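Local coordinates for protein 9.5 kDa culture filtrate antigen cfp10A (Mycobacterium tuberculosis, PDB 3DWG) that probably serves, in its C-terminally thiocarboxylated form, as the sulfur donor for CysM in cysteine biosynthesis, at residues V5-T9 against I10-H14; G25-L28 against G29-I32; R69-G73 against L74-I78. All coordinates share one frame; numbering follows the deposited sequence.

Overall arrangement
The three contacts follow one another along the chain; none encloses or crosses another. Interaction 1 comes first, where the chain leaves strand 3-6 and turns through 9-14. Interaction 2 follows strand 20-23 and starts helix 28-38. Interaction 3 is a tight turn in the loop between strands 66-67 and 83-88. Interactions 2 and 3 lie side by side, their centres about 9 Å apart. They are joined by probable backbone hydrogen bonds, Gly-29 N to Leu-74 O and Ile-78 N to Asp-26 O. Interaction 1 lies across the chain's centre from both. It meets interaction 2 in the core, where Val-5 packs on Val-31.

Interaction 1: residues V5-T9 against I10-H14; sequences VSIPT and ILRPH
The side chain of Arg-12 folds back along the chain and grips the carbonyl oxygen of Ile-7. Arg-12 CG stands anti to the carbonyl carbon of Arg-12 itself (chi1 -77°), and the chain then runs extended to NE. The guanidinium arrives side-on. Arg-12 NE lies 2.9 Å and Arg-12 NH2 3.1 Å from Ile-7 O, which is in the guanidinium plane. The NE bond is the straighter, at 158°. In the conformer given, one of two for Thr-9, Thr-9 OG1 lies above one face of the guanidinium, toward its rim. The aliphatic part of Arg-12 runs antiparallel to the Ile-7 side chain, with Arg-12 CG 3.8 Å from Ile-7 CG2. Ile-7 CG2 also touches Leu-11 CB, and the side chains of Ile-7 and Leu-11 lie roughly perpendicular. On the next residue, Pro-8 CG lies 3.9 Å from Leu-11 CD1. Pro-8 and Leu-11 also pack on Ile-86 of strand 83-88. Beyond the turn, Arg-12 NH1 forms a salt bridge to an acidic side chain of another protein chain. The backbone bonds Leu-11 N to Pro-8 O (3.0 Å) and Arg-12 N to Thr-9 O (3.2 Å) close two successive turns. Such i to i+3 bonds are typical of a short 3-10 turn, here following the first strand of a ubiquitin-like fold.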
loop_
_atom_site.group_PDB
_atom_site.type_symbol
_atom_site.label_atom_id
_atom_site.label_comp_id
_atom_site.label_asym_id
_atom_site.label_seq_id
_atom_site.Cartn_x
_atom_site.Cartn_y
_atom_site.Cartn_z
ATOM N N VAL C 5 24.529 20.274 15.506
ATOM C CA VAL C 5 24.345 18.965 16.143
ATOM C C VAL C 5 22.970 18.858 16.812
ATOM O O VAL C 5 22.637 19.683 17.684
ATOM C CB VAL C 5 25.414 18.652 17.254
ATOM C CG1 VAL C 5 25.223 17.191 17.771
ATOM C CG2 VAL C 5 26.863 18.853 16.709
ATOM N N SER C 6 22.179 17.857 16.422
ATOM C CA SER C 6 20.866 17.658 17.038
ATOM C C SER C 6 21.042 16.745 18.233
ATOM O O SER C 6 21.537 15.580 18.117
ATOM C CB SER C 6 19.875 17.075 16.015
ATOM O OG SER C 6 18.760 16.434 16.612
ATOM N N ILE C 7 20.561 17.229 19.384
ATOM C CA ILE C 7 20.721 16.552 20.620
ATOM C C ILE C 7 19.379 15.926 21.052
ATOM O O ILE C 7 18.391 16.651 21.232
ATOM C CB ILE C 7 21.204 17.556 21.735
ATOM C CG1 ILE C 7 22.433 18.365 21.256
ATOM C CG2 ILE C 7 21.348 16.821 23.018
ATOM C CD1 ILE C 7 23.716 17.534 21.144
ATOM N N PRO C 8 19.355 14.604 21.231
ATOM C CA PRO C 8 18.107 13.954 21.614
ATOM C C PRO C 8 17.749 14.319 23.039
ATOM O O PRO C 8 18.590 14.749 23.839
ATOM C CB PRO C 8 18.416 12.452 21.476
ATOM C CG PRO C 8 19.942 12.393 21.793
ATOM C CD PRO C 8 20.476 13.633 21.117
ATOM N N THR C 9 16.482 14.141 23.387
ATOM C CA THR C 9 16.003 14.571 24.712
ATOM C C THR C 9 16.814 14.003 25.864
ATOM O O THR C 9 17.110 14.715 26.838
ATOM C CB THR C 9 14.491 14.264 24.817
ATOM O OG1 THR C 9 13.848 15.064 23.834
ATOM C CG2 THR C 9 13.924 14.636 26.198
ATOM N N ILE C 10 17.194 12.728 25.765
ATOM C CA ILE C 10 17.921 12.056 26.831
ATOM C C ILE C 10 19.295 12.694 27.154
ATOM O O ILE C 10 19.770 12.580 28.279
ATOM C CB ILE C 10 18.022 10.572 26.543
ATOM C CG1 ILE C 10 18.510 9.821 27.760
ATOM C CG2 ILE C 10 18.879 10.293 25.264
ATOM C CD1 ILE C 10 18.669 8.338 27.533
ATOM N N LEU C 11 19.878 13.391 26.190
ATOM C CA LEU C 11 21.202 14.002 26.417
ATOM C C LEU C 11 21.174 15.486 26.686
ATOM O O LEU C 11 22.239 16.134 26.900
ATOM C CB LEU C 11 22.140 13.732 25.234
ATOM C CG LEU C 11 22.463 12.266 24.956
ATOM C CD1 LEU C 11 23.314 12.231 23.699
ATOM C CD2 LEU C 11 23.189 11.690 26.200
ATOM N N ARG C 12 19.973 16.070 26.656
ATOM C CA ARG C 12 19.854 17.521 26.827
ATOM C C ARG C 12 20.221 18.068 28.229
ATOM O O ARG C 12 20.504 19.253 28.364
ATOM C CB ARG C 12 18.454 17.951 26.411
ATOM C CG ARG C 12 18.293 17.991 24.898
ATOM C CD ARG C 12 16.850 18.343 24.485
ATOM N NE ARG C 12 16.596 17.761 23.171
ATOM C CZ ARG C 12 15.422 17.690 22.567
ATOM N NH1 ARG C 12 14.354 18.212 23.147
ATOM N NH2 ARG C 12 15.334 17.103 21.371
ATOM N N PRO C 13 20.205 17.222 29.254
ATOM C CA PRO C 13 20.762 17.733 30.517
ATOM C C PRO C 13 22.239 18.108 30.417
ATOM O O PRO C 13 22.745 18.816 31.310
ATOM C CB PRO C 13 20.640 16.526 31.438
ATOM C CG PRO C 13 19.411 15.833 30.946
ATOM C CD PRO C 13 19.657 15.865 29.445
ATOM N N HIS C 14 22.938 17.626 29.388
ATOM C CA HIS C 14 24.352 18.010 29.207
ATOM C C HIS C 14 24.517 19.294 28.465
ATOM O O HIS C 14 25.594 19.925 28.519
ATOM C CB HIS C 14 25.120 16.904 28.484
ATOM C CG HIS C 14 25.200 15.656 29.276
ATOM N ND1 HIS C 14 26.201 15.438 30.199
ATOM C CD2 HIS C 14 24.395 14.565 29.321
ATOM C CE1 HIS C 14 26.002 14.269 30.784
ATOM N NE2 HIS C 14 24.913 13.720 30.271
#

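Interaction 2: residues G25-L28 against G29-I32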
loop_
_atom_site.group_PDB
_atom_site.type_symbol
_atom_site.label_atom_id
_atom_site.label_comp_id
_atom_site.label_asym_id
_atom_site.label_seq_id
_atom_site.Cartn_x
_atom_site.Cartn_y
_atom_site.Cartn_z
ATOM N N GLY C 25 34.680 20.751 13.990
ATOM C CA GLY C 25 35.613 19.657 13.884
ATOM C C GLY C 25 35.545 19.033 12.520
ATOM O O GLY C 25 34.502 19.091 11.853
ATOM N N ASP C 26 36.655 18.453 12.087
ATOM C CA ASP C 26 36.677 17.955 10.728
ATOM C C ASP C 26 36.423 16.467 10.612
ATOM O O ASP C 26 36.472 15.909 9.485
ATOM C CB ASP C 26 37.984 18.347 9.994
ATOM C CG ASP C 26 39.202 17.825 10.650
ATOM O OD1 ASP C 26 39.130 17.029 11.605
ATOM O OD2 ASP C 26 40.288 18.195 10.155
ATOM N N THR C 27 36.172 15.839 11.768
ATOM C CA THR C 27 35.726 14.440 11.837
ATOM C C THR C 27 34.645 14.348 12.929
ATOM O O THR C 27 34.539 15.241 13.778
ATOM C CB THR C 27 36.844 13.449 12.212
ATOM O OG1 THR C 27 37.222 13.715 13.567
ATOM C CG2 THR C 27 38.046 13.541 11.210
ATOM N N LEU C 28 33.840 13.275 12.900
ATOM C CA LEU C 28 32.934 13.041 14.029
ATOM C C LEU C 28 33.627 13.048 15.392
ATOM O O LEU C 28 33.153 13.700 16.341
ATOM C CB LEU C 28 32.098 11.777 13.856
ATOM C CG LEU C 28 31.189 11.402 15.028
ATOM C CD1 LEU C 28 30.104 12.467 15.351
ATOM C CD2 LEU C 28 30.552 10.011 14.750
ATOM N N GLY C 29 34.783 12.385 15.473
ATOM C CA GLY C 29 35.524 12.399 16.759
ATOM C C GLY C 29 35.890 13.815 17.196
ATOM O O GLY C 29 35.808 14.131 18.395
ATOM N N ALA C 30 36.243 14.692 16.247
ATOM C CA ALA C 30 36.543 16.106 16.525
ATOM C C ALA C 30 35.294 16.851 16.990
ATOM O O ALA C 30 35.310 17.691 17.896
ATOM C CB ALA C 30 37.177 16.766 15.350
ATOM N N VAL C 31 34.164 16.523 16.350
ATOM C CA VAL C 31 32.937 17.182 16.827
ATOM C C VAL C 31 32.594 16.724 18.237
ATOM O O VAL C 31 32.196 17.569 19.072
ATOM C CB VAL C 31 31.785 16.852 15.862
ATOM C CG1 VAL C 31 30.394 17.144 16.526
ATOM C CG2 VAL C 31 31.945 17.635 14.583
ATOM N N ILE C 32 32.747 15.434 18.535
ATOM C CA ILE C 32 32.501 14.907 19.866
ATOM C C ILE C 32 33.453 15.544 20.888
ATOM O O ILE C 32 33.076 15.842 22.019
ATOM C CB ILE C 32 32.526 13.391 19.890
ATOM C CG1 ILE C 32 31.304 12.818 19.116
ATOM C CG2 ILE C 32 32.568 12.832 21.332
ATOM C CD1 ILE C 32 31.379 11.287 18.927
#
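Leu-28 O accepts from Ile-32 N at 2.8 Å, the shortest hydrogen bond of this contact. The N-H points almost straight at the oxygen, at 166°. One residue earlier, Val-31 N reaches Thr-27 O at 2.9 Å. These are the first i to i+4 bonds of helix 28-38. Thr-27 is its N-cap. The hydroxyl OG1 sits between the backbone N and the carbonyl carbon (chi1 67°), and from there it turns to the helix start. It accepts from Ala-30 N, with Thr-27 OG1 3.0 Å from that nitrogen. The methyl of Ala-30 lies beside the same hydroxyl, its CB 3.5 Å from Thr-27 OG1. It also packs directly against the backbone of Gly-25, whose CA is 3.6 Å from Ala-30 CB. On the buried side, Leu-28 and Ile-32 meet obliquely, with Leu-28 CG 3.9 Å from Ile-32 CD1. Ile-32 continues onto Leu-46 of helix 42-46 and onto Leu-74. Val-31 CG2 stands anti to the carbonyl carbon of its own residue, a torsion that brings Val-31 CG2 back toward the loop, 4.0 Å from Gly-25 O. Val-31 also packs on Val-3 of strand 3-6, and so joins the helix to the sheet. The chemistry is that of a helix start: the Thr-27 hydroxyl caps Ala-30 N, one of the amides of the first turn, while the apolar residues of that turn pack against the core.

Interaction 3: residues R69-G73 against L74-I78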
loop_
_atom_site.group_PDB
_atom_site.type_symbol
_atom_site.label_atom_id
_atom_site.label_comp_id
_atom_site.label_asym_id
_atom_site.label_seq_id
_atom_site.Cartn_x
_atom_site.Cartn_y
_atom_site.Cartn_z
ATOM N N ARG C 69 28.431 4.482 11.187
ATOM C CA ARG C 69 28.991 3.097 11.248
ATOM C C ARG C 69 29.448 2.539 9.892
ATOM O O ARG C 69 30.179 1.556 9.851
ATOM C CB ARG C 69 28.039 2.186 11.989
ATOM C CG ARG C 69 28.072 2.459 13.494
ATOM C CD ARG C 69 27.347 1.384 14.244
ATOM N NE ARG C 69 27.466 1.503 15.685
ATOM C CZ ARG C 69 26.614 2.157 16.467
ATOM N NH1 ARG C 69 25.570 2.788 15.915
ATOM N NH2 ARG C 69 26.839 2.211 17.783
ATOM N N PHE C 70 29.030 3.179 8.823
ATOM C CA PHE C 70 29.338 2.718 7.462
ATOM C C PHE C 70 30.248 3.672 6.728
ATOM O O PHE C 70 30.512 3.455 5.543
ATOM C CB PHE C 70 28.037 2.426 6.671
ATOM C CG PHE C 70 27.193 1.425 7.363
ATOM C CD1 PHE C 70 26.199 1.848 8.282
ATOM C CD2 PHE C 70 27.434 0.042 7.202
ATOM C CE1 PHE C 70 25.441 0.948 8.979
ATOM C CE2 PHE C 70 26.661 -0.889 7.907
ATOM C CZ PHE C 70 25.665 -0.443 8.817
ATOM N N SER C 71 30.785 4.686 7.417
ATOM C CA SER C 71 31.580 5.720 6.717
ATOM C C SER C 71 32.886 6.012 7.474
ATOM O O SER C 71 33.510 7.058 7.267
ATOM C CB SER C 71 30.750 7.010 6.575
ATOM O OG SER C 71 30.404 7.492 7.877
ATOM N N GLY C 72 33.234 5.117 8.387
ATOM C CA GLY C 72 34.495 5.262 9.148
ATOM C C GLY C 72 34.347 5.546 10.621
ATOM O O GLY C 72 35.351 5.851 11.327
ATOM N N GLY C 73 33.104 5.521 11.128
ATOM C CA GLY C 73 32.922 5.744 12.557
ATOM C C GLY C 73 33.318 7.153 12.970
ATOM O O GLY C 73 32.979 8.166 12.307
ATOM N N LEU C 74 34.114 7.231 14.041
ATOM C CA LEU C 74 34.564 8.537 14.538
ATOM C C LEU C 74 35.487 9.255 13.536
ATOM O O LEU C 74 35.588 10.477 13.549
ATOM C CB LEU C 74 35.250 8.356 15.898
ATOM C CG LEU C 74 34.407 8.061 17.168
ATOM C CD1 LEU C 74 34.217 9.283 18.055
ATOM C CD2 LEU C 74 33.052 7.355 16.979
ATOM N N ALA C 75 36.077 8.515 12.602
ATOM C CA ALA C 75 36.874 9.123 11.544
ATOM C C ALA C 75 36.118 9.710 10.367
ATOM O O ALA C 75 36.671 10.345 9.438
ATOM C CB ALA C 75 37.916 8.132 11.056
ATOM N N THR C 76 34.772 9.591 10.426
ATOM C CA THR C 76 33.990 10.117 9.361
ATOM C C THR C 76 34.240 11.598 9.148
ATOM O O THR C 76 34.146 12.384 10.117
ATOM C CB THR C 76 32.495 9.908 9.692
ATOM O OG1 THR C 76 32.195 8.519 9.812
ATOM C CG2 THR C 76 31.635 10.548 8.555
ATOM N N ALA C 77 34.540 12.003 7.905
ATOM C CA ALA C 77 34.842 13.409 7.614
ATOM C C ALA C 77 33.649 14.292 7.745
ATOM O O ALA C 77 32.517 13.897 7.365
ATOM C CB ALA C 77 35.448 13.571 6.224
ATOM N N ILE C 78 33.902 15.491 8.230
ATOM C CA ILE C 78 32.866 16.459 8.472
ATOM C C ILE C 78 33.304 17.766 7.830
ATOM O O ILE C 78 34.482 18.149 7.934
ATOM C CB ILE C 78 32.544 16.582 9.979
ATOM C CG1 ILE C 78 31.697 15.370 10.399
ATOM C CG2 ILE C 78 31.703 17.802 10.261
ATOM C CD1 ILE C 78 31.257 15.382 11.795
HETATM O O HOH W 1 34.309 10.003 5.800
#
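Gly-73 and Thr-76 carry this contact, with Ser-71 beside them. Gly-73 O accepts twice from Thr-76. The hydroxyl donates in the carbonyl plane, on a lone pair, with Thr-76 OG1 2.6 Å from Gly-73 O. Thr-76 N comes from above that plane, 3.0 Å from Gly-73 O. The hydroxyl can reach this carbonyl because OG1 stands anti to its own carbonyl carbon (chi1 -62°), beside the backbone N. Ser-71 OG approaches the same hydroxyl from the other segment, 2.8 Å from Thr-76 OG1. The Ser-71 proton may go there or, in a weak bond, to Val-68 O. The backbone bond Ala-75 N to Gly-72 O (3.0 Å) precedes the one at Thr-76, so the chain makes a short 3-10 turn in the loop between strands 66-67 and 83-88 of this ubiquitin-like fold. Gly-72 and Gly-73 both have positive phi, 113° and 65°, which carries the chain round into the turn. A water accepts from Ala-77 N at 2.9 Å and makes a weak bond to Ser-71 O, linking the two sides of the turn. Buried Thr-76 also packs on Val-63 of strand 59-63 and on Val-68, while Leu-74 packs on Leu-55.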